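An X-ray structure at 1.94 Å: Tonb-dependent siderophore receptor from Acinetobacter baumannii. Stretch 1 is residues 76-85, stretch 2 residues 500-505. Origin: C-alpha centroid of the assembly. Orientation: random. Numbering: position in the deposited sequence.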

ATOM      1  N   GLU A  76      12.802  -8.752   0.739  1.00 19.97           N
ATOM      2  CA  GLU A  76      14.109  -9.410   0.733  1.00 22.76           C
ATOM      3  C   GLU A  76      14.208 -10.359   1.915  1.00 23.47           C
ATOM      4  O   GLU A  76      13.206 -10.936   2.321  1.00 24.83           O
ATOM      5  CB  GLU A  76      15.258  -8.411   0.722  1.00 25.99           C
ATOM      6  CG  GLU A  76      16.471  -8.914  -0.058  1.00 35.30           C
ATOM      7  CD  GLU A  76      17.734  -8.955   0.799  1.00 47.18           C
ATOM      8  OE1 GLU A  76      17.839  -9.871   1.642  1.00 48.51           O
ATOM      9  OE2 GLU A  76      18.621  -8.083   0.633  1.00 45.23           O
ATOM     10  N   GLY A  77      15.415 -10.603   2.414  1.00 20.05           N
ATOM     11  CA  GLY A  77      15.597 -11.589   3.453  1.00 23.65           C
ATOM     12  C   GLY A  77      14.995 -11.190   4.786  1.00 23.73           C
ATOM     13  O   GLY A  77      14.529 -12.050   5.535  1.00 27.43           O
ATOM     14  N   GLY A  78      14.993  -9.891   5.062  1.00 21.71           N
ATOM     15  CA  GLY A  78      14.531  -9.358   6.329  1.00 21.81           C
ATOM     16  C   GLY A  78      13.269  -8.533   6.276  1.00 22.35           C
ATOM     17  O   GLY A  78      12.931  -7.848   7.237  1.00 22.77           O
ATOM     18  N   ASN A  79      12.556  -8.562   5.145  1.00 18.76           N
ATOM     19  CA  ASN A  79      11.264  -7.904   5.082  1.00 19.17           C
ATOM     20  C   ASN A  79      10.341  -8.541   4.070  1.00 18.75           C
ATOM     21  O   ASN A  79      10.800  -8.957   3.012  1.00 17.55           O
ATOM     22  CB  ASN A  79      11.430  -6.427   4.785  1.00 25.19           C
ATOM     23  CG  ASN A  79      11.903  -6.160   3.378  1.00 25.02           C
ATOM     24  OD1 ASN A  79      13.031  -6.482   3.016  1.00 30.24           O
ATOM     25  ND2 ASN A  79      11.053  -5.496   2.593  1.00 29.73           N
ATOM     26  N   PRO A  80       9.040  -8.633   4.397  1.00 15.63           N
ATOM     27  CA  PRO A  80       8.122  -9.412   3.564  1.00 16.59           C
ATOM     28  C   PRO A  80       7.844  -8.770   2.224  1.00 18.06           C
ATOM     29  O   PRO A  80       8.096  -7.567   2.020  1.00 19.21           O
ATOM     30  CB  PRO A  80       6.851  -9.500   4.416  1.00 16.78           C
ATOM     31  CG  PRO A  80       6.906  -8.278   5.284  1.00 17.65           C
ATOM     32  CD  PRO A  80       8.370  -8.088   5.587  1.00 17.11           C
ATOM     33  N   ASN A  81       7.347  -9.591   1.304  1.00 18.01           N
ATOM     34  CA  ASN A  81       7.206  -9.209  -0.098  1.00 16.50           C
ATOM     35  C   ASN A  81       5.764  -8.826  -0.448  1.00 20.76           C
ATOM     36  O   ASN A  81       5.302  -9.122  -1.547  1.00 19.07           O
ATOM     37  CB  ASN A  81       7.622 -10.379  -0.984  1.00 16.82           C
ATOM     38  CG  ASN A  81       6.703 -11.600  -0.810  1.00 19.35           C
ATOM     39  OD1 ASN A  81       5.884 -11.653   0.115  1.00 16.55           O
ATOM     40  ND2 ASN A  81       6.813 -12.568  -1.729  1.00 18.91           N
ATOM     41  N   GLY A  82       5.041  -8.192   0.484  1.00 17.98           N
ATOM     42  CA  GLY A  82       3.643  -7.822   0.238  1.00 17.50           C
ATOM     43  C   GLY A  82       3.501  -6.394  -0.288  1.00 17.87           C
ATOM     44  O   GLY A  82       4.435  -5.848  -0.889  1.00 17.50           O
ATOM     45  N   ASP A  83       2.334  -5.782  -0.092  1.00 16.78           N
ATOM     46  CA  ASP A  83       2.170  -4.386  -0.482  1.00 16.81           C
ATOM     47  C   ASP A  83       3.163  -3.523   0.315  1.00 16.68           C
ATOM     48  O   ASP A  83       3.184  -3.587   1.559  1.00 16.76           O
ATOM     49  CB  ASP A  83       0.762  -3.877  -0.197  1.00 16.90           C
ATOM     50  CG  ASP A  83      -0.321  -4.654  -0.922  1.00 17.34           C
ATOM     51  OD1 ASP A  83      -0.098  -5.173  -2.041  1.00 18.97           O
ATOM     52  OD2 ASP A  83      -1.423  -4.745  -0.342  1.00 15.20           O
ATOM     53  N   ARG A  84       3.958  -2.708  -0.384  1.00 15.86           N
ATOM     54  CA  ARG A  84       4.899  -1.768   0.271  1.00 16.05           C
ATOM     55  C   ARG A  84       4.861  -0.396  -0.402  1.00 15.36           C
ATOM     56  O   ARG A  84       5.781  -0.028  -1.130  1.00 17.06           O
ATOM     57  CB  ARG A  84       6.340  -2.301   0.211  1.00 16.28           C
ATOM     58  CG  ARG A  84       6.594  -3.670   0.820  1.00 17.28           C
ATOM     59  CD  ARG A  84       8.099  -3.969   0.909  1.00 21.06           C
ATOM     60  NE  ARG A  84       8.691  -3.031   1.871  1.00 19.01           N
ATOM     61  CZ  ARG A  84       9.754  -2.257   1.658  1.00 22.11           C
ATOM     62  NH1 ARG A  84      10.501  -2.380   0.571  1.00 22.36           N
ATOM     63  NH2 ARG A  84      10.117  -1.396   2.586  1.00 23.70           N
ATOM     64  N   PRO A  85       3.796   0.363  -0.185  1.00 16.83           N
ATOM     65  CA  PRO A  85       3.690   1.617  -0.941  1.00 17.30           C
ATOM     66  C   PRO A  85       4.510   2.730  -0.313  1.00 19.24           C
ATOM     67  O   PRO A  85       4.433   2.953   0.899  1.00 20.74           O
ATOM     68  CB  PRO A  85       2.214   1.963  -0.861  1.00 18.58           C
ATOM     69  CG  PRO A  85       1.539   0.770  -0.234  1.00 23.02           C
ATOM     70  CD  PRO A  85       2.583   0.083   0.581  1.00 18.82           C
ATOM     71  N   GLY A 500       6.812  -6.643  14.160  1.00 19.44           N
ATOM     72  CA  GLY A 500       7.477  -7.923  14.061  1.00 18.53           C
ATOM     73  C   GLY A 500       7.994  -8.237  12.671  1.00 19.68           C
ATOM     74  O   GLY A 500       9.112  -8.726  12.511  1.00 21.26           O
ATOM     75  N   TRP A 501       7.190  -7.997  11.648  1.00 18.18           N
ATOM     76  CA  TRP A 501       7.622  -8.385  10.299  1.00 17.11           C
ATOM     77  C   TRP A 501       7.004  -7.414   9.297  1.00 17.22           C
ATOM     78  O   TRP A 501       5.788  -7.311   9.166  1.00 17.80           O
ATOM     79  CB  TRP A 501       7.226  -9.834  10.020  1.00 16.32           C
ATOM     80  CG  TRP A 501       8.049 -10.476   8.927  1.00 15.23           C
ATOM     81  CD1 TRP A 501       7.602 -10.944   7.721  1.00 16.76           C
ATOM     82  CD2 TRP A 501       9.462 -10.653   8.928  1.00 16.52           C
ATOM     83  NE1 TRP A 501       8.666 -11.406   6.966  1.00 16.03           N
ATOM     84  CE2 TRP A 501       9.817 -11.233   7.686  1.00 15.30           C
ATOM     85  CE3 TRP A 501      10.475 -10.364   9.858  1.00 17.54           C
ATOM     86  CZ2 TRP A 501      11.121 -11.568   7.377  1.00 18.47           C
ATOM     87  CZ3 TRP A 501      11.781 -10.714   9.542  1.00 19.07           C
ATOM     88  CH2 TRP A 501      12.088 -11.297   8.321  1.00 19.07           C
ATOM     89  N   GLY A 502       7.859  -6.660   8.637  1.00 14.85           N
ATOM     90  CA  GLY A 502       7.429  -5.599   7.759  1.00 16.36           C
ATOM     91  C   GLY A 502       8.662  -4.813   7.355  1.00 16.82           C
ATOM     92  O   GLY A 502       9.759  -5.366   7.221  1.00 17.64           O
ATOM     93  N   ASP A 503       8.480  -3.518   7.199  1.00 16.58           N
ATOM     94  CA  ASP A 503       9.535  -2.647   6.689  1.00 18.03           C
ATOM     95  C   ASP A 503      10.769  -2.816   7.579  1.00 18.08           C
ATOM     96  O   ASP A 503      10.691  -2.575   8.783  1.00 17.69           O
ATOM     97  CB  ASP A 503       9.028  -1.200   6.687  1.00 20.07           C
ATOM     98  CG  ASP A 503      10.016  -0.233   5.970  1.00 24.46           C
ATOM     99  OD1 ASP A 503      11.210  -0.357   6.232  1.00 26.96           O
ATOM    100  OD2 ASP A 503       9.591   0.557   5.105  1.00 29.42           O
ATOM    101  N   ASN A 504      11.888  -3.262   7.011  1.00 17.73           N
ATOM    102  CA  ASN A 504      13.065  -3.567   7.808  1.00 25.55           C
ATOM    103  C   ASN A 504      13.708  -2.327   8.446  1.00 25.51           C
ATOM    104  O   ASN A 504      14.454  -2.464   9.416  1.00 24.17           O
ATOM    105  CB  ASN A 504      14.109  -4.351   6.995  1.00 27.83           C
ATOM    106  CG  ASN A 504      14.390  -3.719   5.648  1.00 37.10           C
ATOM    107  OD1 ASN A 504      13.523  -3.660   4.767  1.00 37.71           O
ATOM    108  ND2 ASN A 504      15.611  -3.231   5.481  1.00 45.20           N
ATOM    109  N   SER A 505      13.371  -1.124   7.970  1.00 20.89           N
ATOM    110  CA  SER A 505      13.895   0.073   8.605  1.00 23.88           C
ATOM    111  C   SER A 505      13.288   0.248  10.001  1.00 25.91           C
ATOM    112  O   SER A 505      13.836   0.981  10.818  1.00 24.97           O
ATOM    113  CB  SER A 505      13.671   1.312   7.737  1.00 27.13           C
ATOM    114  OG  SER A 505      12.291   1.609   7.621  1.00 28.88           O
TER
HETATM  115  O   HOH W   1      10.773  -7.199   9.067  1.00 19.53           O

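The contact buries 392 Å², both sides summed, and centres on Trp501 and Pro80. Trp501 has chi1 near -158° (t) and chi2 near -117°. Its CA-to-CB bond points sideways, but the indole at its end comes nearer to the first stretch. With these angles one face meets Pro80 CD and Gly78 O, and Gly77 O lies at the edge. NE1 is hydrogen-bonded elsewhere in the structure. Pro80 CD lies 3.8 Å from the centroid of the Trp501 five-membered ring, 21° off the normal, a CH-pi contact. Proline suits this place: CD is a CH2 bonded to the ring nitrogen, so its hydrogens are slightly polarised. Pro80 CD is also 3.4 Å from Gly502 N.

Gly78 C is 3.6 Å from Trp501 CH2. Water 1 donates to Gly78 O (2.9 Å) and accepts from Gly502 N (3.0 Å).

Asn79 is buried, chi1 70° (p), with CB 3.1 Å from Gly502 O. Its ND2 is hydrogen-bonded just outside the stretches. The CA-to-CB bond of Asn504 points toward the first stretch; chi1 is 49° (p), and CB is 3.7 Å from Gly78 O.

The CA-to-CB bond of Arg84 points toward the second stretch. Its chi1 to chi3 run m, t, p, and NH2 lies 3.2 Å from Asp503 OD2, a salt bridge with a weak hydrogen bond at the guanidinium edge. The CA-to-CB bond of Asp503 points away, yet its carboxylate meets Arg84. Asp503 OD1 accepts from Ser505 N (2.9 Å) and Ser505 OG (2.6 Å), which helps hold the carboxylate.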